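Local coordinates for phosphate-binding protein (Unidentified prokaryotic organism, PDB 3W9V) that binds phosphate as a secreted member of the PstS family, whose fold is that of the periplasmic-type solute-binding proteins, at residues Leu83-Ser88 with Asn300-Gln305; Pro26-Gly31 with Asn42-Phe47; Ser212-Ala217 with Asn337-Leu342; Ala7-Lys12 with Gly59-Leu64. The protein carries 1 engineered substitution. All blocks are in the same frame, centred on the assembly; numbering follows the deposited sequence. Where two conformers were deposited one is given.

Contact 1: Leu83-Ser88 with Asn300-Gln305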
# COMPACT_ATOMS: atom_id res chain seq x y z
N LEU A 83 11.29 -16.04 5.80
CA LEU A 83 10.98 -14.79 5.15
C LEU A 83 10.80 -13.68 6.18
O LEU A 83 10.50 -13.92 7.36
CB LEU A 83 9.81 -14.88 4.17
CG LEU A 83 8.35 -14.91 4.63
CD1 LEU A 83 7.83 -13.57 5.18
CD2 LEU A 83 7.49 -15.35 3.46
N ILE A 84 11.01 -12.47 5.69
CA ILE A 84 10.89 -11.24 6.44
C ILE A 84 9.85 -10.38 5.74
O ILE A 84 9.94 -10.18 4.52
CB ILE A 84 12.25 -10.49 6.46
CG1 ILE A 84 13.28 -11.30 7.26
CG2 ILE A 84 12.09 -9.09 7.03
CD1 ILE A 84 14.71 -10.80 7.11
N GLN A 85 8.87 -9.89 6.49
CA GLN A 85 7.87 -8.97 5.97
C GLN A 85 7.93 -7.74 6.87
O GLN A 85 7.70 -7.87 8.08
CB GLN A 85 6.47 -9.59 6.04
CG GLN A 85 5.37 -8.70 5.48
CD GLN A 85 3.97 -9.31 5.58
OE1 GLN A 85 3.21 -9.29 4.61
NE2 GLN A 85 3.63 -9.83 6.76
N VAL A 86 8.24 -6.58 6.31
CA VAL A 86 8.33 -5.36 7.11
C VAL A 86 7.70 -4.18 6.38
O VAL A 86 7.72 -4.12 5.15
CB VAL A 86 9.80 -4.98 7.45
CG1 VAL A 86 10.38 -5.92 8.48
CG2 VAL A 86 10.67 -4.93 6.19
N PRO A 87 7.17 -3.21 7.14
CA PRO A 87 6.68 -2.01 6.47
C PRO A 87 7.84 -1.29 5.80
O PRO A 87 8.97 -1.31 6.32
CB PRO A 87 6.13 -1.16 7.61
CG PRO A 87 6.93 -1.59 8.80
CD PRO A 87 7.15 -3.06 8.61
N SER A 88 7.55 -0.66 4.67
CA SER A 88 8.52 0.14 3.95
C SER A 88 8.27 1.62 4.22
O SER A 88 9.16 2.34 4.69
CB SER A 88 8.39 -0.15 2.46
OG SER A 88 9.30 0.65 1.74
N ASN A 300 4.77 -2.54 2.03
CA ASN A 300 5.70 -3.42 2.72
C ASN A 300 6.76 -4.01 1.82
O ASN A 300 6.63 -3.99 0.58
CB ASN A 300 4.92 -4.55 3.40
CG ASN A 300 3.71 -4.03 4.12
OD1 ASN A 300 3.81 -3.08 4.91
ND2 ASN A 300 2.54 -4.59 3.82
N LEU A 301 7.81 -4.54 2.45
CA LEU A 301 8.86 -5.29 1.77
C LEU A 301 8.82 -6.73 2.22
O LEU A 301 8.56 -7.02 3.40
CB LEU A 301 10.24 -4.74 2.13
CG LEU A 301 10.48 -3.25 1.97
CD1 LEU A 301 11.90 -2.91 2.38
CD2 LEU A 301 10.22 -2.83 0.54
N ILE A 302 9.11 -7.64 1.29
CA ILE A 302 9.26 -9.05 1.60
C ILE A 302 10.65 -9.47 1.13
O ILE A 302 10.98 -9.36 -0.05
CB ILE A 302 8.17 -9.90 0.92
CG1 ILE A 302 6.77 -9.43 1.35
CG2 ILE A 302 8.38 -11.38 1.24
CD1 ILE A 302 5.64 -10.00 0.49
N PHE A 303 11.46 -9.93 2.08
CA PHE A 303 12.83 -10.35 1.83
C PHE A 303 13.05 -11.73 2.45
O PHE A 303 12.19 -12.24 3.18
CB PHE A 303 13.84 -9.37 2.44
CG PHE A 303 14.14 -8.17 1.58
CD1 PHE A 303 15.31 -8.12 0.82
CD2 PHE A 303 13.27 -7.09 1.52
CE1 PHE A 303 15.59 -7.02 0.01
CE2 PHE A 303 13.55 -5.99 0.71
CZ PHE A 303 14.72 -5.96 -0.03
N SER A 304 14.19 -12.33 2.15
CA SER A 304 14.66 -13.51 2.87
C SER A 304 15.65 -13.12 3.97
O SER A 304 16.41 -12.17 3.81
CB SER A 304 15.35 -14.47 1.90
OG SER A 304 15.76 -15.65 2.57
N GLN A 305 15.66 -13.87 5.06
CA GLN A 305 16.72 -13.71 6.06
C GLN A 305 18.07 -14.16 5.49
O GLN A 305 19.11 -13.64 5.88
CB GLN A 305 16.42 -14.48 7.35
CG GLN A 305 17.44 -14.18 8.44
CD GLN A 305 17.22 -14.93 9.73
OE1 GLN A 305 16.21 -15.61 9.93
NE2 GLN A 305 18.18 -14.80 10.64

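Contact 2: Pro26-Gly31 with Asn42-Phe47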
# COMPACT_ATOMS: atom_id res chain seq x y z
N PRO A 26 16.64 -2.68 -11.43
CA PRO A 26 15.46 -1.80 -11.40
C PRO A 26 14.19 -2.55 -10.98
O PRO A 26 13.92 -3.66 -11.43
CB PRO A 26 15.35 -1.32 -12.85
CG PRO A 26 16.76 -1.37 -13.35
CD PRO A 26 17.35 -2.60 -12.72
N TYR A 27 13.43 -1.92 -10.10
CA TYR A 27 12.18 -2.47 -9.59
C TYR A 27 11.17 -2.67 -10.71
O TYR A 27 11.00 -1.80 -11.57
CB TYR A 27 11.61 -1.51 -8.56
CG TYR A 27 10.36 -1.97 -7.86
CD1 TYR A 27 10.44 -2.85 -6.79
CD2 TYR A 27 9.11 -1.50 -8.23
CE1 TYR A 27 9.30 -3.26 -6.11
CE2 TYR A 27 7.96 -1.90 -7.56
CZ TYR A 27 8.07 -2.78 -6.50
OH TYR A 27 6.94 -3.17 -5.81
N ILE A 28 10.48 -3.81 -10.68
CA ILE A 28 9.48 -4.13 -11.69
C ILE A 28 8.07 -4.11 -11.10
O ILE A 28 7.68 -5.00 -10.34
CB ILE A 28 9.80 -5.49 -12.35
CG1 ILE A 28 11.17 -5.43 -13.03
CG2 ILE A 28 8.73 -5.84 -13.38
CD1 ILE A 28 11.70 -6.77 -13.49
N GLY A 29 7.30 -3.08 -11.44
CA GLY A 29 5.96 -2.94 -10.91
C GLY A 29 4.94 -3.77 -11.67
O GLY A 29 4.75 -3.55 -12.88
N VAL A 30 4.30 -4.71 -10.98
CA VAL A 30 3.36 -5.63 -11.60
C VAL A 30 2.12 -5.89 -10.74
O VAL A 30 1.25 -6.66 -11.13
CB VAL A 30 4.02 -6.99 -11.92
CG1 VAL A 30 5.01 -6.85 -13.07
CG2 VAL A 30 4.68 -7.57 -10.67
N GLY A 31 2.05 -5.28 -9.56
CA GLY A 31 0.95 -5.51 -8.64
C GLY A 31 1.39 -6.38 -7.47
O GLY A 31 2.28 -7.22 -7.61
N ASN A 42 9.37 -18.21 -6.01
CA ASN A 42 10.51 -17.89 -6.87
C ASN A 42 10.15 -17.98 -8.34
O ASN A 42 10.73 -18.75 -9.11
CB ASN A 42 11.74 -18.75 -6.55
CG ASN A 42 12.97 -18.27 -7.29
OD1 ASN A 42 13.04 -17.11 -7.70
ND2 ASN A 42 13.94 -19.16 -7.49
N LYS A 43 9.17 -17.16 -8.73
CA LYS A 43 8.67 -17.15 -10.10
C LYS A 43 8.91 -15.79 -10.75
O LYS A 43 8.07 -14.89 -10.69
CB LYS A 43 7.18 -17.50 -10.13
CG LYS A 43 6.89 -19.00 -10.05
CD LYS A 43 5.40 -19.27 -10.15
CE LYS A 43 5.11 -20.76 -10.29
NZ LYS A 43 5.62 -21.55 -9.14
N TYR A 44 10.07 -15.66 -11.37
CA TYR A 44 10.42 -14.44 -12.07
C TYR A 44 9.47 -14.18 -13.24
O TYR A 44 9.36 -13.06 -13.71
CB TYR A 44 11.88 -14.46 -12.54
CG TYR A 44 12.39 -13.11 -13.00
CD1 TYR A 44 12.98 -12.23 -12.11
CD2 TYR A 44 12.26 -12.71 -14.32
CE1 TYR A 44 13.43 -10.99 -12.52
CE2 TYR A 44 12.70 -11.48 -14.74
CZ TYR A 44 13.29 -10.61 -13.84
OH TYR A 44 13.73 -9.39 -14.28
N ASN A 45 8.77 -15.22 -13.71
CA ASN A 45 7.83 -15.04 -14.81
C ASN A 45 6.72 -14.03 -14.51
O ASN A 45 6.12 -13.50 -15.43
CB ASN A 45 7.25 -16.37 -15.31
CG ASN A 45 6.18 -16.94 -14.40
OD1 ASN A 45 6.14 -16.67 -13.19
ND2 ASN A 45 5.30 -17.74 -14.98
N GLN A 46 6.49 -13.73 -13.23
CA GLN A 46 5.53 -12.69 -12.84
C GLN A 46 6.09 -11.29 -13.07
O GLN A 46 5.33 -10.31 -13.04
CB GLN A 46 5.13 -12.85 -11.38
CG GLN A 46 4.55 -14.21 -11.05
CD GLN A 46 3.34 -14.55 -11.89
OE1 GLN A 46 2.33 -13.85 -11.85
NE2 GLN A 46 3.44 -15.61 -12.68
N PHE A 47 7.40 -11.20 -13.28
CA PHE A 47 8.10 -9.94 -13.53
C PHE A 47 8.46 -9.76 -15.01
O PHE A 47 8.47 -8.64 -15.52
CB PHE A 47 9.40 -9.85 -12.71
CG PHE A 47 9.20 -9.73 -11.22
CD1 PHE A 47 7.97 -9.44 -10.66
CD2 PHE A 47 10.29 -9.89 -10.37
CE1 PHE A 47 7.83 -9.33 -9.27
CE2 PHE A 47 10.15 -9.78 -8.99
CZ PHE A 47 8.92 -9.50 -8.45

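Contact 3: Ser212-Ala217 with Asn337-Leu342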
# COMPACT_ATOMS: atom_id res chain seq x y z
N SER A 212 -2.79 5.31 -5.21
CA SER A 212 -1.53 5.74 -4.63
C SER A 212 -1.37 7.26 -4.72
O SER A 212 -1.58 7.83 -5.78
CB SER A 212 -0.38 5.11 -5.41
OG SER A 212 0.84 5.73 -5.04
N PRO A 213 -0.99 7.93 -3.62
CA PRO A 213 -0.86 9.39 -3.70
C PRO A 213 0.26 9.83 -4.64
O PRO A 213 0.21 10.97 -5.12
CB PRO A 213 -0.57 9.80 -2.25
CG PRO A 213 0.06 8.58 -1.64
CD PRO A 213 -0.65 7.41 -2.28
N ASP A 214 1.22 8.96 -4.93
CA ASP A 214 2.31 9.28 -5.85
C ASP A 214 1.81 9.31 -7.29
O ASP A 214 2.44 9.92 -8.16
CB ASP A 214 3.44 8.26 -5.68
CG ASP A 214 4.78 8.74 -6.21
OD1 ASP A 214 4.97 9.96 -6.43
OD2 ASP A 214 5.67 7.88 -6.37
N PHE A 215 0.70 8.63 -7.56
CA PHE A 215 0.12 8.59 -8.91
C PHE A 215 -1.09 9.51 -9.06
O PHE A 215 -1.48 9.85 -10.17
CB PHE A 215 -0.33 7.17 -9.26
CG PHE A 215 0.79 6.24 -9.64
CD1 PHE A 215 1.08 6.00 -10.97
CD2 PHE A 215 1.51 5.57 -8.66
CE1 PHE A 215 2.10 5.13 -11.32
CE2 PHE A 215 2.53 4.70 -9.01
CZ PHE A 215 2.82 4.48 -10.34
N ALA A 216 -1.71 9.90 -7.94
CA ALA A 216 -3.01 10.56 -7.98
C ALA A 216 -2.97 11.99 -8.52
O ALA A 216 -4.01 12.54 -8.91
CB ALA A 216 -3.67 10.52 -6.61
N ALA A 217 -1.79 12.59 -8.51
CA ALA A 217 -1.58 13.91 -9.09
C ALA A 217 -0.16 13.97 -9.63
O ALA A 217 0.72 13.26 -9.15
CB ALA A 217 -1.79 14.99 -8.04
N ASN A 337 7.95 11.60 -2.91
CA ASN A 337 7.02 10.77 -3.66
C ASN A 337 5.69 10.54 -2.95
O ASN A 337 5.01 9.53 -3.20
CB ASN A 337 7.68 9.46 -4.10
CG ASN A 337 8.55 9.64 -5.32
OD1 ASN A 337 9.40 10.54 -5.37
ND2 ASN A 337 8.32 8.83 -6.33
N ALA A 338 5.33 11.48 -2.08
CA ALA A 338 4.00 11.57 -1.47
C ALA A 338 3.73 10.56 -0.37
O ALA A 338 2.57 10.32 -0.03
CB ALA A 338 2.89 11.53 -2.54
N PHE A 339 4.78 9.98 0.19
CA PHE A 339 4.64 8.98 1.24
C PHE A 339 5.11 9.50 2.59
O PHE A 339 5.67 10.60 2.69
CB PHE A 339 5.36 7.69 0.85
CG PHE A 339 4.85 7.07 -0.41
CD1 PHE A 339 3.53 6.65 -0.50
CD2 PHE A 339 5.67 6.89 -1.51
CE1 PHE A 339 3.05 6.07 -1.67
CE2 PHE A 339 5.20 6.31 -2.67
CZ PHE A 339 3.88 5.90 -2.75
N VAL A 340 4.84 8.71 3.63
CA VAL A 340 5.20 9.05 5.00
C VAL A 340 6.31 8.12 5.47
O VAL A 340 6.15 6.91 5.46
CB VAL A 340 3.99 8.91 5.94
CG1 VAL A 340 4.40 9.08 7.40
CG2 VAL A 340 2.90 9.91 5.57
N PRO A 341 7.45 8.69 5.89
CA PRO A 341 8.50 7.84 6.45
C PRO A 341 8.03 7.07 7.68
O PRO A 341 7.10 7.50 8.37
CB PRO A 341 9.60 8.84 6.83
CG PRO A 341 9.38 9.99 5.91
CD PRO A 341 7.89 10.09 5.77
N LEU A 342 8.64 5.92 7.94
CA LEU A 342 8.35 5.22 9.18
C LEU A 342 8.87 6.04 10.35
O LEU A 342 9.93 6.67 10.27
CB LEU A 342 9.00 3.84 9.21
CG LEU A 342 8.58 2.89 8.10
CD1 LEU A 342 9.19 1.53 8.37
CD2 LEU A 342 7.06 2.80 7.97

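Contact 4: Ala7-Lys12 with Gly59-Leu64. With PO4 (phosphate ion), chain C.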
# COMPACT_ATOMS: atom_id res chain seq x y z
N ALA A 7 4.21 -4.56 -5.96
CA ALA A 7 3.33 -3.41 -5.80
C ALA A 7 3.66 -2.23 -6.72
O ALA A 7 4.81 -1.78 -6.76
CB ALA A 7 3.37 -2.94 -4.36
N THR A 8 2.65 -1.72 -7.41
CA THR A 8 2.81 -0.49 -8.19
C THR A 8 2.64 0.78 -7.36
O THR A 8 3.19 1.81 -7.74
CB THR A 8 1.87 -0.42 -9.42
OG1 THR A 8 0.50 -0.25 -9.01
CG2 THR A 8 2.01 -1.66 -10.29
N LEU A 9 1.90 0.73 -6.26
CA LEU A 9 1.70 1.92 -5.44
C LEU A 9 3.02 2.69 -5.14
O LEU A 9 3.04 3.91 -5.30
CB LEU A 9 0.89 1.60 -4.17
CG LEU A 9 0.76 2.68 -3.09
CD1 LEU A 9 -0.59 2.58 -2.42
CD2 LEU A 9 1.88 2.55 -2.06
N PRO A 10 4.11 1.99 -4.77
CA PRO A 10 5.38 2.67 -4.47
C PRO A 10 6.42 2.53 -5.59
O PRO A 10 7.60 2.80 -5.36
CB PRO A 10 5.87 1.91 -3.24
CG PRO A 10 5.46 0.49 -3.55
CD PRO A 10 4.15 0.58 -4.31
N GLN A 11 6.01 2.10 -6.78
CA GLN A 11 7.00 1.80 -7.81
C GLN A 11 7.86 3.00 -8.21
O GLN A 11 9.04 2.85 -8.48
CB GLN A 11 6.36 1.15 -9.03
CG GLN A 11 5.65 2.07 -9.99
CD GLN A 11 5.18 1.33 -11.23
OE1 GLN A 11 4.73 0.19 -11.15
NE2 GLN A 11 5.28 1.98 -12.38
N LYS A 12 7.28 4.20 -8.24
CA LYS A 12 8.07 5.36 -8.63
C LYS A 12 9.08 5.74 -7.54
O LYS A 12 10.15 6.27 -7.84
CB LYS A 12 7.17 6.53 -9.01
CG LYS A 12 6.29 6.20 -10.20
CD LYS A 12 5.63 7.42 -10.80
CE LYS A 12 4.57 7.97 -9.88
NZ LYS A 12 3.96 9.21 -10.42
N GLY A 59 7.94 -5.94 -3.32
CA GLY A 59 7.12 -4.93 -2.68
C GLY A 59 5.66 -5.37 -2.70
O GLY A 59 5.18 -5.93 -3.70
N SER A 60 4.96 -5.17 -1.59
CA SER A 60 3.55 -5.53 -1.52
C SER A 60 2.82 -4.63 -0.55
O SER A 60 3.31 -4.39 0.57
CB SER A 60 3.39 -6.98 -1.05
OG SER A 60 2.01 -7.32 -1.06
N ASP A 61 1.65 -4.14 -0.95
CA ASP A 61 0.75 -3.52 0.01
C ASP A 61 -0.44 -4.45 0.33
O ASP A 61 -1.45 -4.00 0.87
CB ASP A 61 0.30 -2.10 -0.40
CG ASP A 61 0.72 -1.73 -1.81
OD1 ASP A 61 0.03 -2.19 -2.74
OD2 ASP A 61 1.72 -1.00 -1.98
N SER A 62 -0.29 -5.72 -0.02
CA SER A 62 -1.17 -6.80 0.44
C SER A 62 -0.42 -7.66 1.44
O SER A 62 0.68 -8.14 1.14
CB SER A 62 -1.63 -7.66 -0.74
OG SER A 62 -2.25 -8.85 -0.29
N LYS A 63 -0.99 -7.85 2.62
CA LYS A 63 -0.33 -8.68 3.62
C LYS A 63 -0.25 -10.14 3.19
O LYS A 63 -1.13 -10.66 2.50
CB LYS A 63 -1.05 -8.59 4.97
CG LYS A 63 -0.71 -7.33 5.72
CD LYS A 63 -1.21 -7.36 7.14
CE LYS A 63 -0.52 -8.41 7.98
NZ LYS A 63 -0.71 -8.16 9.43
N LEU A 64 0.81 -10.81 3.61
CA LEU A 64 0.90 -12.24 3.42
C LEU A 64 -0.20 -12.94 4.20
O LEU A 64 -0.44 -12.61 5.37
CB LEU A 64 2.28 -12.75 3.86
CG LEU A 64 3.41 -12.34 2.92
CD1 LEU A 64 4.76 -12.42 3.61
CD2 LEU A 64 3.39 -13.22 1.68
P PO4 C . -0.55 -2.42 -5.99
O1 PO4 C . -0.07 -2.34 -7.43
O2 PO4 C . -1.94 -1.80 -5.85
O3 PO4 C . -0.56 -3.86 -5.50
O4 PO4 C . 0.44 -1.60 -5.17

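Contact 1: Leu83-Ser88 with Asn300-Gln305
Ile-84 and Phe-303 face each other as an antiparallel hydrogen-bonded pair, Ile-84 N donating to Phe-303 O at 2.8 Å and Phe-303 N answering to Ile-84 O at 2.9 Å. Val-86 and Leu-301 repeat the exchange two residues on, where Leu-301 N lies 2.7 Å from Val-86 O. Between these pairs, Gln-85 and Ile-302 form a non-hydrogen-bonded pair whose CA-H groups lean on flanking carbonyls; Ile-302 CA is 3.2 Å from Ile-84 O, and Gln-85 CA faces Leu-301 O.

The side chains of Ile-84, Val-86, Leu-301 and Phe-303 share one face of the sheet. Beta-branched residues suit such extended backbone, and their methyls fill the face close in: Val-86 CG2, set between its own backbone N and carbonyl carbon, meets Leu-301 CB at 4.1 Å. Ile-84 stretches out beyond CB (chi2 169°), carrying CD1 to 3.7 Å from Gln-305 CA, where the second segment leaves the strand. At the other end the branch of Leu-301 turns to Ser-88, CD2 lying 3.8 Å from Ser-88 CB.

Farther out, helix 344-354 covers Ile-84 and Val-86 with Phe-354, while Phe-303 stacks on Trp-57 and meets Phe-320 edge-to-face. On the opposite face the buried amide of Gln-85 has both ends used, OE1 accepting from Leu-64 N and NE2 donating to Pro-270 O. Strand 83-92 is an outermost strand of a five-stranded mixed sheet with order 2-1-3-5-4, and 296-304 lies between it and strand 57-60, antiparallel to both, the topology characteristic of class II periplasmic binding proteins.

Contact 2: Pro26-Gly31 with Asn42-Phe47
Ile-28 meets Phe-47 and Tyr-44 because its CG1 stands anti to the carbonyl carbon (chi1 -60°) and the chain then runs on extended (chi2 170°), carrying CD1 to both of them. That methyl lies 3.9 Å from Phe-47 CB and 3.4 Å from Tyr-44 OH, while the other branch, CG2, rests 3.5 Å from Phe-47 O. Val-30 works on the same partner from a different side: its CG2 comes to the edge of the Phe-47 ring, near the ring plane and 3.8 Å from CD1, and its CG1 is 3.5 Å from Gln-46 O.

The two aromatic residues are themselves fitted together. Phe-47 CB sits 4.0 Å above the Tyr-44 ring, over its centre, and a 3-10 turn with Phe-47 N bonded to Tyr-44 O keeps them in step. Branched aliphatics suit this place, since each offers two methyl-bearing arms, to the Tyr-44 hydroxyl, the Phe-47 side chain and the carbonyl oxygens of Gln-46 and Phe-47.

Gly-31 is the N-cap of helix 32-41, and Asn-42 ends that helix in a Schellman motif with positive phi. The contact therefore joins the two ends of this helical excursion, Phe-47 also touching Ala-38 on the helix, beside strand 28-29, an outermost strand of the sheet, which hydrogen-bonds to strand 4-6.

Contact 3: Ser212-Ala217 with Asn337-Leu342
The Phe-339 ring packs obliquely against the turn at Ser-212 to Asp-214, its CE1 3.9 Å from Pro-213 CG and its CZ 3.8 Å from Asp-214 CB. An ST turn, in which Ser-212 OG accepts from Asp-214 N, meets the Schellman motif that closes helix 331-336, with Ala-338 at positive phi as its C-prime residue. A methyl is all that Ala-338 brings, and it packs against the proline, CB to Pro-213 CB 3.9 Å. The rigid proline ring in turn gives Phe-339 a fixed apolar surface, the two side chains crossing at about a right angle.

One directed polar bond spans the loops. Asp-214, with CG anti to its backbone N (chi1 -160°), presents OD2 to Asn-337 ND2 at 2.8 Å. The amide arrives on the syn side of the carboxylate, but the N-H...O angle of 140° shows a bent bond, and the carboxylate and amide planes are 61° apart. An alanine at Asp-214 would probably leave Asn-337 ND2 without this acceptor and its side chain freer to turn.

Residues of 7-12 fix the turn: Ser-212 OG also bonds to Leu-9 O, and Lys-12 NZ donates to Asp-214 O. Strand 83-92 backs both partners, its Thr-91 touching Pro-213 and Phe-339. The arrangement thus ties the end of helix 331-336 to the 212-217 loop. Above the rim of the Phe-339 ring, 3.1 Å from its plane, stands the carbonyl oxygen of Asn-337.

Contact 4: Ala7-Lys12 with Gly59-Leu64
Ala-7 begins the segment by donating its N-H to Gly-59 O at 2.8 Å, nearly straight at 174°. The segment goes on into a type I turn from Thr-8 to Gln-11, forming with Asp-61 part of the phosphate site at the strand ends of a periplasmic-binding-protein fold. The small Ala-7 suits the join: its CB lies 3.5 Å from Asp-61 OD2 and also packs against phosphate O4.

Thr-8 grips one phosphate oxygen twice, through N to O1 at 2.8 Å and through OG1 to O1 at 2.7 Å. Its OG1 is placed for this between the backbone N and the carbonyl carbon (chi1 70°), and Ser-191 OG hydrogen-bonds to it as well. Leu-9 N donates to O4 at 3.0 Å, while its apolar branch lies across Asp-61. Pro-10, the N-cap of helix 11-14, meets the carboxylate tip to tip, CD 3.7 Å from Asp-61 OD2.

Thr-299 OG1 holds that OD2, which orients Asp-61; Ser-32, Arg-140, Ser-144, Gly-145 and Thr-146 complete the anion's shell. An alanine at Asp-61 would probably leave phosphate O4 without its close acid partner and Thr-299 OG1 without its mate. Asp-61 OD1 stands just 2.5 Å from O4, a separation at which one of the two acid groups probably holds a proton.

The centre of contact 4 lies about 5 Å from that of the chain, at the phosphate, and the others lie around it: contacts 1 and 2 about 11 Å away and contact 3 about 12 Å, centre to centre. Contacts 1, 2 and 4 reach the same five-stranded sheet, contact 2 at its 28-29 margin and contact 1 at 83-92. Contact 2 falls between the segments of contact 4 in sequence, whereas contacts 1 and 3 alternate along the chain. Direct bonds join contact 4 to contacts 1 and 2, Ser-60 O with Asn-300 N and Ala-7 O with Tyr-27 OH; contact 3 meets it where Phe-215 packs on Thr-8. The phosphate-binding loops are thus tied into the fold on several sides.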